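Local coordinates for protein tannase (Lactobacillus plantarum, PDB 3WA7) that hydrolyses the galloyl ester bonds of tannins, acting as an esterase of the alpha/beta-hydrolase fold, at residues R4-D8 and I32-Q36; V19-I24 and Q99-K103; Y26-R30 and D84-R88; T159-S163 and H451-Y455; R412-G416 and Y455-L460. The contacts are given in a common frame with arbitrary orientation. Where two conformers were deposited one is given. Numbering follows the deposited sequence.

Contact 1. Residues R4-D8 and I32-Q36; sequences RLIFD and IQYVQ
The N-terminal segment R4-D8, without regular secondary structure, runs roughly antiparallel (160° end to end) to I32-Q36, at the end of strand 22-33 and the loop that follows; no hydrogen bond joins them. R4 (chi1 p, chi2 t, chi3 p) lays its aliphatic part on Q36, with CD 3.4 Å from Q36 CG, while Q36 OE1 lies over one face of the guanidinium. L5 has left-handed backbone angles (59/31), and its CA is 6.4 Å from that of Y34. In its mt rotamer it packs on the loop: L5 CD2 sits 3.7 Å from both Q33 O and Y34 C, and L5 CD1 4.0 Å from Q36 CG. Q33 folds across the same loop, Q33 NE2 donating to V35 O at 2.8 Å. F7 (chi1 t, chi2 76°) brings its ring edge to the strand, F7 CE1 being 3.7 Å from I32 CD1; Y142 of helix 131-145 and V47 of strand 44-50 complete this apolar cluster. N146 fixes the segment's backbone by bonding to L5 O and F7 N. This is mainly side-chain packing, apolar at L5, F7 and I32, more polar at R4 and Q36, of an N-terminal arm against the antiparallel part of an alpha/beta-hydrolase sheet.

Contact 2. Residues V19-I24 and Q99-K103; sequences VAGQAI and QQALK
A tight hairpin turn and the start of strand 22-33 lie across helix 95-103. The type I' turn V19-Q22 has positive phi at A20 and G21; V19 N donates to Q22 O at 2.6 Å across the hairpin, and the reverse bond, Q22 N to V19 O, is weak at 3.3 Å. The axes of strand 22-24 and helix 99-103 cross at 88°, 9.6 Å apart; the nearest CA pairs are V19 with Q99 (7.3 Å) and I24 with K103 (6.2 Å). V19 (chi1 t) points at the helix: CG1 is 3.0 Å from Q100 NE2, unusually short and not a hydrogen bond, and CG2 is 3.9 Å from Q99 OE1. Q100 (mm) reaches back although its CB points away. I24 (mm) sends CD1 to 3.6 Å from K103 CG and CG2 to 4.1 Å from L102 CB. Three trans torsions carry K103 toward the hairpin, placing CE 3.5 Å from NE2 of the extended Q22; chi4 (m) then turns NZ aside. Q99 NE2 is hydrogen-bonded to P86 O. With no hydrogen bond between the segments, the contact rests on van der Waals packing of methyls and methylenes with one another and with glutamine amides.

Contact 3. Residues Y26-R30 and D84-R88; sequences YYAAR and DDPQR
An Asx turn overlaid on a type I beta turn, D85-R88, presents its side chains to strand 26-30 of the central sheet. In the turn, R88 N donates to D85 O (3.0 Å) and Q87 N to D85 OD1 (2.7 Å); D85 N is taken by D84 OD1 at 2.9 Å, and D84 is itself anchored to T93 and N94. D85 (chi1 t) thus divides its carboxylate, OD1 serving the turn and OD2 the strand. R30 (mtt, chi4 79°) extends from the strand, its NE donating to D85 OD2 at a very short 2.5 Å and 165°, while R30 NH2 adds a weak bond to D85 OD2 at 3.3 Å. The oxygen lies near the guanidinium plane. R30 NH2 also forms a salt bridge with E15 on strand 13-19, so the arginine links two acids. R30 and D85 are the closest backbone pair, their CA atoms 8.8 Å apart, so side chains alone span the gap. P86 O is satisfied by Q99 NE2. At the other end Y26 (chi1 p) covers the turn obliquely: its CZ is 3.6 Å from P86 CG, and its hydroxyl O, OH, lies 3.2 Å from Q87 CG.

Contact 4. Residues T159-S163 and H451-Y455; sequences TNGTS and HSGDY. With SO4 (sulfate ion), chain C.
S163 has strained backbone angles (61/-123), holding its side chain (chi1 t) out between strand 157-160 and helix 164-174, where it occupies the N-cap position without making a capping bond. H451 (chi1 t, chi2 60°) meets it edge-on: NE2 donates to S163 OG at 2.9 Å, while ND1 is hydrogen-bonded to D419. A sulfate ion, probably from the crystallisation liquor, bridges the pair, S163 OG donating to O4 at 2.6 Å and H451 NE2 making a weak bond to O2 at 2.7 Å; G77 N binds it too. The segments run nearly antiparallel (169° end to end), closest at T162 and G453, whose CA atoms are 5.3 Å apart. T162 (chi1 m) places OG1 3.4 Å from G453 CA; a CB on G453 would lie only 1.9 Å from that oxygen. Toward the strand, N160 (chi1 t) donates from ND2 to D454 OD1 at 3.1 Å. Water 1 links N160 ND2 (2.9 Å) to D454 OD2 (2.7 Å), and water 2 links T162 OG1 (2.7 Å) to D454 OD1 (2.8 Å). N160 OD1 is bonded to S201 and D454 OD2 to T97. The strained turn at S163, in a GxSxG sequence with G161 and G165, is consistent with the nucleophile elbow of alpha/beta-hydrolases, and S163, H451 and D419 are arranged as a probable Ser-His-Asp catalytic triad.

Contact 5. Residues R412-G416 and Y455-L460; sequences RIRHG and YDLGDL
D456 OD2 is the focus of a salt-bridge network: R412 donates to it from NH2 at 2.8 Å and from NH1 at 3.2 Å, with the oxygen near the guanidinium plane. R414 NE is 3.9 Å from the same oxygen, a long, purely electrostatic pairing; water 3 fills the gap, 3.0 Å from R414 NE and donating to D456 OD2 at 2.7 Å. Water 4 joins R414 NH2 (3.2 Å) to D459 OD1 (3.1 Å). R414 folds back through its mm torsions so that NH1 donates to I413 O at 2.9 Å, and its NH2 forms a salt bridge with D442 on neighbouring strand 440-444. D456 (chi1 p) holds the N-cap position of helix 457-468, but its side chain makes no capping bond; OD1 is bonded to the Y203 hydroxyl. The helix start is marked by L460 N to D456 O at 3.0 Å. R412 is extended (ttt, chi4 -81°), with L460 N over one face of its guanidinium. Its CD packs 3.7 Å from L460 CD1, and its NH2 lies 3.5 Å from D459 CB. Y455 OH reaches R414 CB at 3.4 Å, while the Y455 ring meets that of Y203 edge-to-face. The backbones stay apart, R412 and L460 CA being 8.1 Å from each other. Charge therefore dominates: D456 pairs closely with R412, but only at long range and through water with R414, which also pairs with D442.

In the fold
Contacts 1, 2 and 3 share strand 22-33 and build one flank of the molecule, whereas contacts 4 and 5 lie nearer its middle. Contact 3 touches both of the others on this strand: F7 CE1 is 4.0 Å from A29 CB, and L102 CD1 of contact 2 packs 3.8 Å from Y26 CG. Contact 4 holds the putative serine and histidine of the active site, with the sulfate; its centre is about 27, 20 and 19 Å from those of contacts 1, 2 and 3. Contact 5 is closest, about 8 Å between centres, and continues directly from the histidine loop through shared Y455. Contacts 2 and 5 meet where Q100 CG is 4.0 Å from L457 CD1.

Contact 1. Residues R4-D8 and I32-Q36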
# COMPACT_ATOMS: atom_id res chain seq x y z
N ARG A 4 4.49 18.35 25.51
CA ARG A 4 3.06 18.13 25.15
C ARG A 4 2.87 16.76 24.48
O ARG A 4 3.59 15.82 24.79
CB ARG A 4 2.58 19.23 24.21
CG ARG A 4 3.31 19.28 22.88
CD ARG A 4 2.98 20.54 22.10
NE ARG A 4 3.48 21.73 22.78
CZ ARG A 4 3.45 22.96 22.26
NH1 ARG A 4 2.95 23.15 21.05
NH2 ARG A 4 3.93 23.99 22.94
N LEU A 5 1.90 16.67 23.58
CA LEU A 5 1.61 15.42 22.88
C LEU A 5 1.25 14.32 23.86
O LEU A 5 1.51 13.14 23.62
CB LEU A 5 2.80 14.99 22.02
CG LEU A 5 3.21 15.99 20.93
CD1 LEU A 5 4.33 15.38 20.09
CD2 LEU A 5 2.01 16.34 20.06
N ILE A 6 0.65 14.70 24.98
CA ILE A 6 0.23 13.75 25.99
C ILE A 6 -1.24 13.42 25.77
O ILE A 6 -2.09 14.31 25.82
CB ILE A 6 0.40 14.32 27.42
CG1 ILE A 6 1.88 14.55 27.71
CG2 ILE A 6 -0.22 13.37 28.43
CD1 ILE A 6 2.72 13.29 27.67
N PHE A 7 -1.53 12.16 25.50
CA PHE A 7 -2.91 11.74 25.27
C PHE A 7 -3.67 11.78 26.59
O PHE A 7 -3.18 11.30 27.62
CB PHE A 7 -2.96 10.32 24.71
CG PHE A 7 -4.35 9.82 24.47
CD1 PHE A 7 -5.08 10.27 23.38
CD2 PHE A 7 -4.95 8.93 25.36
CE1 PHE A 7 -6.39 9.83 23.17
CE2 PHE A 7 -6.25 8.49 25.16
CZ PHE A 7 -6.98 8.94 24.06
N ASP A 8 -4.87 12.34 26.55
CA ASP A 8 -5.73 12.45 27.72
C ASP A 8 -6.95 11.55 27.50
O ASP A 8 -7.76 11.80 26.61
CB ASP A 8 -6.20 13.90 27.90
CG ASP A 8 -6.92 14.12 29.21
OD1 ASP A 8 -7.57 13.18 29.71
OD2 ASP A 8 -6.85 15.25 29.74
N ILE A 32 -6.82 14.98 17.01
CA ILE A 32 -5.69 15.13 17.91
C ILE A 32 -4.44 15.48 17.10
O ILE A 32 -4.02 14.71 16.25
CB ILE A 32 -5.43 13.82 18.69
CG1 ILE A 32 -6.64 13.48 19.56
CG2 ILE A 32 -4.17 13.96 19.53
CD1 ILE A 32 -6.57 12.11 20.20
N GLN A 33 -3.88 16.65 17.37
CA GLN A 33 -2.66 17.07 16.69
C GLN A 33 -1.57 16.12 17.18
O GLN A 33 -1.33 16.03 18.39
CB GLN A 33 -2.35 18.52 17.09
CG GLN A 33 -1.10 19.11 16.47
CD GLN A 33 -0.91 20.56 16.88
OE1 GLN A 33 -1.80 21.39 16.68
NE2 GLN A 33 0.24 20.86 17.47
N TYR A 34 -0.91 15.41 16.27
CA TYR A 34 0.11 14.46 16.71
C TYR A 34 1.57 14.92 16.63
O TYR A 34 2.48 14.15 16.94
CB TYR A 34 -0.08 13.11 16.01
CG TYR A 34 -0.06 13.13 14.50
CD1 TYR A 34 1.15 13.23 13.81
CD2 TYR A 34 -1.24 13.03 13.77
CE1 TYR A 34 1.17 13.22 12.41
CE2 TYR A 34 -1.23 13.03 12.38
CZ TYR A 34 -0.02 13.12 11.70
OH TYR A 34 0.01 13.11 10.32
N VAL A 35 1.78 16.17 16.21
CA VAL A 35 3.12 16.76 16.17
C VAL A 35 2.99 18.16 16.77
O VAL A 35 1.91 18.76 16.72
CB VAL A 35 3.71 16.88 14.73
CG1 VAL A 35 3.94 15.49 14.14
CG2 VAL A 35 2.79 17.70 13.85
N GLN A 36 4.08 18.67 17.34
CA GLN A 36 4.06 19.99 17.96
C GLN A 36 4.01 21.13 16.95
O GLN A 36 3.42 22.18 17.22
CB GLN A 36 5.30 20.18 18.84
CG GLN A 36 5.37 19.23 20.02
CD GLN A 36 6.57 19.51 20.90
OE1 GLN A 36 6.72 20.61 21.44
NE2 GLN A 36 7.43 18.51 21.06

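Contact 2. Residues V19-I24 and Q99-K103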
# COMPACT_ATOMS: atom_id res chain seq x y z
N VAL A 19 -23.88 -2.64 13.61
CA VAL A 19 -23.19 -3.51 12.68
C VAL A 19 -23.95 -4.83 12.56
O VAL A 19 -23.77 -5.73 13.38
CB VAL A 19 -21.75 -3.80 13.15
CG1 VAL A 19 -21.08 -4.79 12.20
CG2 VAL A 19 -20.95 -2.51 13.21
N ALA A 20 -24.79 -4.93 11.54
CA ALA A 20 -25.58 -6.13 11.31
C ALA A 20 -26.54 -6.37 12.47
O ALA A 20 -26.47 -7.40 13.14
CB ALA A 20 -24.66 -7.34 11.12
N GLY A 21 -27.43 -5.42 12.70
CA GLY A 21 -28.40 -5.54 13.78
C GLY A 21 -27.80 -5.49 15.17
O GLY A 21 -28.53 -5.34 16.15
N GLN A 22 -26.48 -5.61 15.26
CA GLN A 22 -25.80 -5.58 16.55
C GLN A 22 -25.14 -4.23 16.81
O GLN A 22 -24.46 -3.68 15.94
CB GLN A 22 -24.74 -6.68 16.61
CG GLN A 22 -23.99 -6.75 17.93
CD GLN A 22 -23.00 -7.90 17.98
OE1 GLN A 22 -23.38 -9.07 17.84
NE2 GLN A 22 -21.72 -7.58 18.18
N ALA A 23 -25.35 -3.69 18.01
CA ALA A 23 -24.78 -2.40 18.37
C ALA A 23 -23.34 -2.54 18.85
O ALA A 23 -23.05 -3.32 19.76
CB ALA A 23 -25.63 -1.74 19.46
N ILE A 24 -22.44 -1.78 18.23
CA ILE A 24 -21.03 -1.80 18.62
C ILE A 24 -20.74 -0.55 19.44
O ILE A 24 -20.79 0.57 18.92
CB ILE A 24 -20.11 -1.83 17.39
CG1 ILE A 24 -20.41 -3.06 16.54
CG2 ILE A 24 -18.65 -1.84 17.82
CD1 ILE A 24 -20.27 -4.38 17.29
N GLN A 99 -15.23 -0.31 11.78
CA GLN A 99 -16.38 -0.84 12.50
C GLN A 99 -16.13 -2.29 12.89
O GLN A 99 -16.29 -2.67 14.05
CB GLN A 99 -17.63 -0.75 11.62
CG GLN A 99 -18.15 0.66 11.41
CD GLN A 99 -19.33 0.70 10.46
OE1 GLN A 99 -19.94 -0.32 10.17
NE2 GLN A 99 -19.65 1.89 9.97
N GLN A 100 -15.72 -3.10 11.92
CA GLN A 100 -15.45 -4.51 12.16
C GLN A 100 -14.27 -4.72 13.11
O GLN A 100 -14.25 -5.67 13.89
CB GLN A 100 -15.19 -5.23 10.83
CG GLN A 100 -16.41 -5.32 9.92
CD GLN A 100 -17.57 -6.02 10.58
OE1 GLN A 100 -17.41 -7.08 11.19
NE2 GLN A 100 -18.76 -5.45 10.46
N ALA A 101 -13.28 -3.83 13.02
CA ALA A 101 -12.10 -3.93 13.87
C ALA A 101 -12.48 -3.71 15.34
O ALA A 101 -12.00 -4.41 16.22
CB ALA A 101 -11.06 -2.89 13.44
N LEU A 102 -13.35 -2.74 15.59
CA LEU A 102 -13.79 -2.45 16.94
C LEU A 102 -14.56 -3.64 17.50
O LEU A 102 -14.40 -4.02 18.66
CB LEU A 102 -14.68 -1.20 16.94
CG LEU A 102 -13.92 0.10 16.66
CD1 LEU A 102 -14.90 1.24 16.43
CD2 LEU A 102 -12.99 0.40 17.83
N LYS A 103 -15.40 -4.23 16.65
CA LYS A 103 -16.19 -5.39 17.02
C LYS A 103 -15.27 -6.56 17.36
O LYS A 103 -15.58 -7.39 18.21
CB LYS A 103 -17.12 -5.77 15.85
CG LYS A 103 -18.04 -6.95 16.11
CD LYS A 103 -18.99 -7.16 14.95
CE LYS A 103 -19.95 -8.31 15.20
NZ LYS A 103 -19.23 -9.61 15.35

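Contact 3. Residues Y26-R30 and D84-R88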
# COMPACT_ATOMS: atom_id res chain seq x y z
N TYR A 26 -18.33 1.94 21.50
CA TYR A 26 -16.94 2.34 21.51
C TYR A 26 -16.79 3.78 21.98
O TYR A 26 -17.79 4.47 22.21
CB TYR A 26 -16.32 2.18 20.11
CG TYR A 26 -16.93 3.06 19.04
CD1 TYR A 26 -16.31 4.24 18.65
CD2 TYR A 26 -18.13 2.71 18.42
CE1 TYR A 26 -16.86 5.05 17.64
CE2 TYR A 26 -18.68 3.51 17.42
CZ TYR A 26 -18.04 4.67 17.04
OH TYR A 26 -18.59 5.46 16.04
N TYR A 27 -15.55 4.21 22.16
CA TYR A 27 -15.27 5.57 22.58
C TYR A 27 -14.39 6.20 21.51
O TYR A 27 -13.61 5.51 20.86
CB TYR A 27 -14.54 5.60 23.92
CG TYR A 27 -15.47 5.43 25.10
CD1 TYR A 27 -16.06 4.19 25.38
CD2 TYR A 27 -15.76 6.50 25.94
CE1 TYR A 27 -16.92 4.04 26.47
CE2 TYR A 27 -16.62 6.36 27.02
CZ TYR A 27 -17.20 5.13 27.28
OH TYR A 27 -18.05 5.00 28.36
N ALA A 28 -14.53 7.51 21.33
CA ALA A 28 -13.76 8.21 20.32
C ALA A 28 -13.11 9.50 20.82
O ALA A 28 -13.68 10.22 21.63
CB ALA A 28 -14.66 8.53 19.13
N ALA A 29 -11.90 9.76 20.33
CA ALA A 29 -11.15 10.96 20.65
C ALA A 29 -10.67 11.40 19.28
O ALA A 29 -9.85 10.72 18.66
CB ALA A 29 -9.97 10.64 21.57
N ARG A 30 -11.17 12.54 18.80
CA ARG A 30 -10.82 12.99 17.46
C ARG A 30 -10.04 14.28 17.32
O ARG A 30 -9.93 15.08 18.25
CB ARG A 30 -12.10 13.13 16.63
CG ARG A 30 -13.02 11.92 16.64
CD ARG A 30 -14.19 12.16 15.70
NE ARG A 30 -15.09 11.02 15.59
CZ ARG A 30 -16.04 10.71 16.47
NH1 ARG A 30 -16.21 11.44 17.56
NH2 ARG A 30 -16.82 9.66 16.24
N ASP A 84 -9.52 8.76 9.29
CA ASP A 84 -10.75 8.00 9.12
C ASP A 84 -11.62 7.96 10.37
O ASP A 84 -11.20 8.37 11.46
CB ASP A 84 -10.43 6.57 8.67
CG ASP A 84 -11.41 6.04 7.64
OD1 ASP A 84 -12.50 6.63 7.48
OD2 ASP A 84 -11.11 5.02 6.99
N ASP A 85 -12.84 7.44 10.22
CA ASP A 85 -13.79 7.37 11.32
C ASP A 85 -14.77 6.25 11.01
O ASP A 85 -15.16 6.07 9.85
CB ASP A 85 -14.53 8.71 11.41
CG ASP A 85 -15.36 8.86 12.66
OD1 ASP A 85 -16.28 8.04 12.89
OD2 ASP A 85 -15.10 9.82 13.42
N PRO A 86 -15.18 5.46 12.02
CA PRO A 86 -16.13 4.38 11.72
C PRO A 86 -17.49 4.90 11.25
O PRO A 86 -18.30 4.15 10.72
CB PRO A 86 -16.22 3.62 13.05
CG PRO A 86 -15.95 4.68 14.07
CD PRO A 86 -14.82 5.46 13.45
N GLN A 87 -17.72 6.20 11.44
CA GLN A 87 -18.98 6.82 11.03
C GLN A 87 -18.81 7.65 9.76
O GLN A 87 -19.75 8.32 9.32
CB GLN A 87 -19.54 7.70 12.15
CG GLN A 87 -19.71 6.97 13.49
CD GLN A 87 -20.42 7.81 14.54
OE1 GLN A 87 -20.07 8.97 14.79
NE2 GLN A 87 -21.42 7.21 15.19
N ARG A 88 -17.62 7.62 9.18
CA ARG A 88 -17.34 8.36 7.95
C ARG A 88 -17.94 7.61 6.77
O ARG A 88 -17.93 6.38 6.73
CB ARG A 88 -15.82 8.51 7.76
CG ARG A 88 -15.40 9.24 6.48
CD ARG A 88 -13.88 9.31 6.36
NE ARG A 88 -13.43 9.79 5.05
CZ ARG A 88 -13.31 11.08 4.72
NH1 ARG A 88 -13.60 12.03 5.59
NH2 ARG A 88 -12.91 11.41 3.50

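Contact 4. Residues T159-S163 and H451-Y455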
# COMPACT_ATOMS: atom_id res chain seq x y z
N THR A 159 -0.20 -1.71 10.78
CA THR A 159 -0.64 -0.75 9.78
C THR A 159 -1.43 -1.44 8.67
O THR A 159 -1.28 -2.64 8.43
CB THR A 159 0.54 0.01 9.15
OG1 THR A 159 1.55 -0.93 8.74
CG2 THR A 159 1.12 1.00 10.13
N ASN A 160 -2.29 -0.67 8.01
CA ASN A 160 -3.07 -1.19 6.91
C ASN A 160 -3.33 -0.07 5.92
O ASN A 160 -3.47 1.09 6.31
CB ASN A 160 -4.41 -1.76 7.40
CG ASN A 160 -5.18 -2.46 6.29
OD1 ASN A 160 -4.61 -3.25 5.53
ND2 ASN A 160 -6.47 -2.18 6.19
N GLY A 161 -3.37 -0.42 4.65
CA GLY A 161 -3.62 0.58 3.63
C GLY A 161 -3.78 -0.09 2.29
O GLY A 161 -3.39 -1.25 2.13
N THR A 162 -4.34 0.63 1.34
CA THR A 162 -4.57 0.11 -0.01
C THR A 162 -3.87 0.98 -1.06
O THR A 162 -3.84 2.20 -0.94
CB THR A 162 -6.09 0.09 -0.32
OG1 THR A 162 -6.75 -0.80 0.58
CG2 THR A 162 -6.34 -0.35 -1.75
N SER A 163 -3.29 0.33 -2.07
CA SER A 163 -2.61 1.03 -3.17
C SER A 163 -1.43 1.86 -2.65
O SER A 163 -0.52 1.32 -2.02
CB SER A 163 -3.61 1.93 -3.91
OG SER A 163 -3.08 2.39 -5.15
N HIS A 451 -8.41 -3.53 -8.46
CA HIS A 451 -7.57 -2.65 -7.67
C HIS A 451 -8.43 -2.19 -6.49
O HIS A 451 -9.31 -1.35 -6.65
CB HIS A 451 -7.13 -1.46 -8.52
CG HIS A 451 -6.14 -0.56 -7.84
ND1 HIS A 451 -4.91 -1.00 -7.42
CD2 HIS A 451 -6.20 0.75 -7.53
CE1 HIS A 451 -4.25 0.00 -6.88
NE2 HIS A 451 -5.01 1.08 -6.93
N SER A 452 -8.18 -2.76 -5.32
CA SER A 452 -8.96 -2.43 -4.13
C SER A 452 -8.34 -3.07 -2.89
O SER A 452 -7.29 -3.70 -2.98
CB SER A 452 -10.38 -2.97 -4.29
OG SER A 452 -10.35 -4.38 -4.46
N GLY A 453 -8.99 -2.90 -1.75
CA GLY A 453 -8.49 -3.48 -0.51
C GLY A 453 -9.59 -3.74 0.50
O GLY A 453 -10.76 -3.47 0.23
N ASP A 454 -9.21 -4.27 1.66
CA ASP A 454 -10.15 -4.54 2.75
C ASP A 454 -11.37 -5.37 2.34
O ASP A 454 -12.45 -5.21 2.90
CB ASP A 454 -10.63 -3.22 3.36
CG ASP A 454 -9.52 -2.46 4.08
OD1 ASP A 454 -8.34 -2.69 3.76
OD2 ASP A 454 -9.84 -1.62 4.95
N TYR A 455 -11.19 -6.27 1.38
CA TYR A 455 -12.30 -7.11 0.90
C TYR A 455 -12.32 -8.50 1.51
O TYR A 455 -13.20 -9.31 1.20
CB TYR A 455 -12.21 -7.22 -0.63
CG TYR A 455 -10.81 -7.52 -1.12
CD1 TYR A 455 -10.23 -8.76 -0.91
CD2 TYR A 455 -10.05 -6.53 -1.75
CE1 TYR A 455 -8.92 -9.02 -1.30
CE2 TYR A 455 -8.74 -6.78 -2.15
CZ TYR A 455 -8.18 -8.03 -1.92
OH TYR A 455 -6.88 -8.28 -2.28
S SO4 C . -5.46 4.89 -6.17
O1 SO4 C . -6.56 5.28 -5.27
O2 SO4 C . -5.79 3.62 -6.83
O3 SO4 C . -5.28 5.93 -7.19
O4 SO4 C . -4.22 4.74 -5.39
O HOH W 1 -8.41 -0.13 6.66
O HOH W 2 -6.74 -0.47 3.24

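Contact 5. Residues R412-G416 and Y455-L460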
# COMPACT_ATOMS: atom_id res chain seq x y z
N ARG A 412 1.46 -9.26 5.73
CA ARG A 412 0.33 -9.83 5.00
C ARG A 412 0.13 -8.94 3.78
O ARG A 412 -0.20 -7.76 3.90
CB ARG A 412 -0.95 -9.86 5.84
CG ARG A 412 -2.11 -10.54 5.10
CD ARG A 412 -3.32 -10.73 6.01
NE ARG A 412 -4.36 -11.56 5.40
CZ ARG A 412 -5.26 -11.12 4.52
NH1 ARG A 412 -5.26 -9.85 4.13
NH2 ARG A 412 -6.17 -11.96 4.04
N ILE A 413 0.35 -9.52 2.60
CA ILE A 413 0.23 -8.78 1.36
C ILE A 413 -0.79 -9.40 0.42
O ILE A 413 -0.83 -10.62 0.26
CB ILE A 413 1.59 -8.73 0.63
CG1 ILE A 413 2.66 -8.15 1.57
CG2 ILE A 413 1.47 -7.93 -0.66
CD1 ILE A 413 4.05 -8.20 0.99
N ARG A 414 -1.59 -8.55 -0.21
CA ARG A 414 -2.60 -8.99 -1.16
C ARG A 414 -2.60 -8.07 -2.38
O ARG A 414 -2.40 -6.86 -2.26
CB ARG A 414 -4.00 -8.97 -0.53
CG ARG A 414 -4.24 -10.04 0.54
CD ARG A 414 -4.30 -11.43 -0.08
NE ARG A 414 -4.59 -12.48 0.90
CZ ARG A 414 -3.71 -12.97 1.77
NH1 ARG A 414 -2.47 -12.51 1.81
NH2 ARG A 414 -4.08 -13.93 2.61
N HIS A 415 -2.80 -8.66 -3.56
CA HIS A 415 -2.88 -7.91 -4.81
C HIS A 415 -3.84 -8.71 -5.69
O HIS A 415 -3.58 -9.87 -5.99
CB HIS A 415 -1.52 -7.80 -5.51
CG HIS A 415 -1.55 -6.98 -6.76
ND1 HIS A 415 -1.16 -5.65 -6.79
CD2 HIS A 415 -1.97 -7.28 -8.01
CE1 HIS A 415 -1.34 -5.18 -8.01
NE2 HIS A 415 -1.83 -6.14 -8.77
N GLY A 416 -4.94 -8.09 -6.09
CA GLY A 416 -5.93 -8.78 -6.91
C GLY A 416 -5.42 -9.29 -8.24
O GLY A 416 -4.64 -8.64 -8.92
N TYR A 455 -11.19 -6.27 1.38
CA TYR A 455 -12.30 -7.11 0.90
C TYR A 455 -12.32 -8.50 1.51
O TYR A 455 -13.20 -9.31 1.20
CB TYR A 455 -12.21 -7.22 -0.63
CG TYR A 455 -10.81 -7.52 -1.12
CD1 TYR A 455 -10.23 -8.76 -0.91
CD2 TYR A 455 -10.05 -6.53 -1.75
CE1 TYR A 455 -8.92 -9.02 -1.30
CE2 TYR A 455 -8.74 -6.78 -2.15
CZ TYR A 455 -8.18 -8.03 -1.92
OH TYR A 455 -6.88 -8.28 -2.28
N ASP A 456 -11.37 -8.78 2.40
CA ASP A 456 -11.25 -10.08 3.05
C ASP A 456 -11.02 -9.94 4.55
O ASP A 456 -10.15 -10.60 5.11
CB ASP A 456 -10.06 -10.82 2.44
CG ASP A 456 -8.78 -10.00 2.54
OD1 ASP A 456 -8.86 -8.85 3.01
OD2 ASP A 456 -7.70 -10.50 2.15
N LEU A 457 -11.81 -9.09 5.20
CA LEU A 457 -11.63 -8.85 6.63
C LEU A 457 -11.64 -10.10 7.51
O LEU A 457 -10.93 -10.15 8.52
CB LEU A 457 -12.67 -7.84 7.12
CG LEU A 457 -12.62 -6.49 6.40
CD1 LEU A 457 -13.57 -5.51 7.07
CD2 LEU A 457 -11.19 -5.94 6.42
N GLY A 458 -12.42 -11.10 7.14
CA GLY A 458 -12.47 -12.33 7.93
C GLY A 458 -11.09 -12.97 8.01
O GLY A 458 -10.66 -13.40 9.08
N ASP A 459 -10.40 -13.03 6.88
CA ASP A 459 -9.07 -13.62 6.83
C ASP A 459 -8.03 -12.67 7.44
O ASP A 459 -7.11 -13.12 8.12
CB ASP A 459 -8.67 -13.94 5.38
CG ASP A 459 -9.49 -15.07 4.79
OD1 ASP A 459 -9.29 -15.38 3.59
OD2 ASP A 459 -10.32 -15.66 5.51
N LEU A 460 -8.17 -11.37 7.19
CA LEU A 460 -7.23 -10.41 7.75
C LEU A 460 -7.24 -10.45 9.27
O LEU A 460 -6.19 -10.52 9.90
CB LEU A 460 -7.56 -8.98 7.29
CG LEU A 460 -6.75 -7.86 7.95
CD1 LEU A 460 -5.26 -8.04 7.64
CD2 LEU A 460 -7.24 -6.51 7.45
O HOH W 3 -7.54 -12.50 0.41
O HOH W 4 -6.96 -14.87 1.68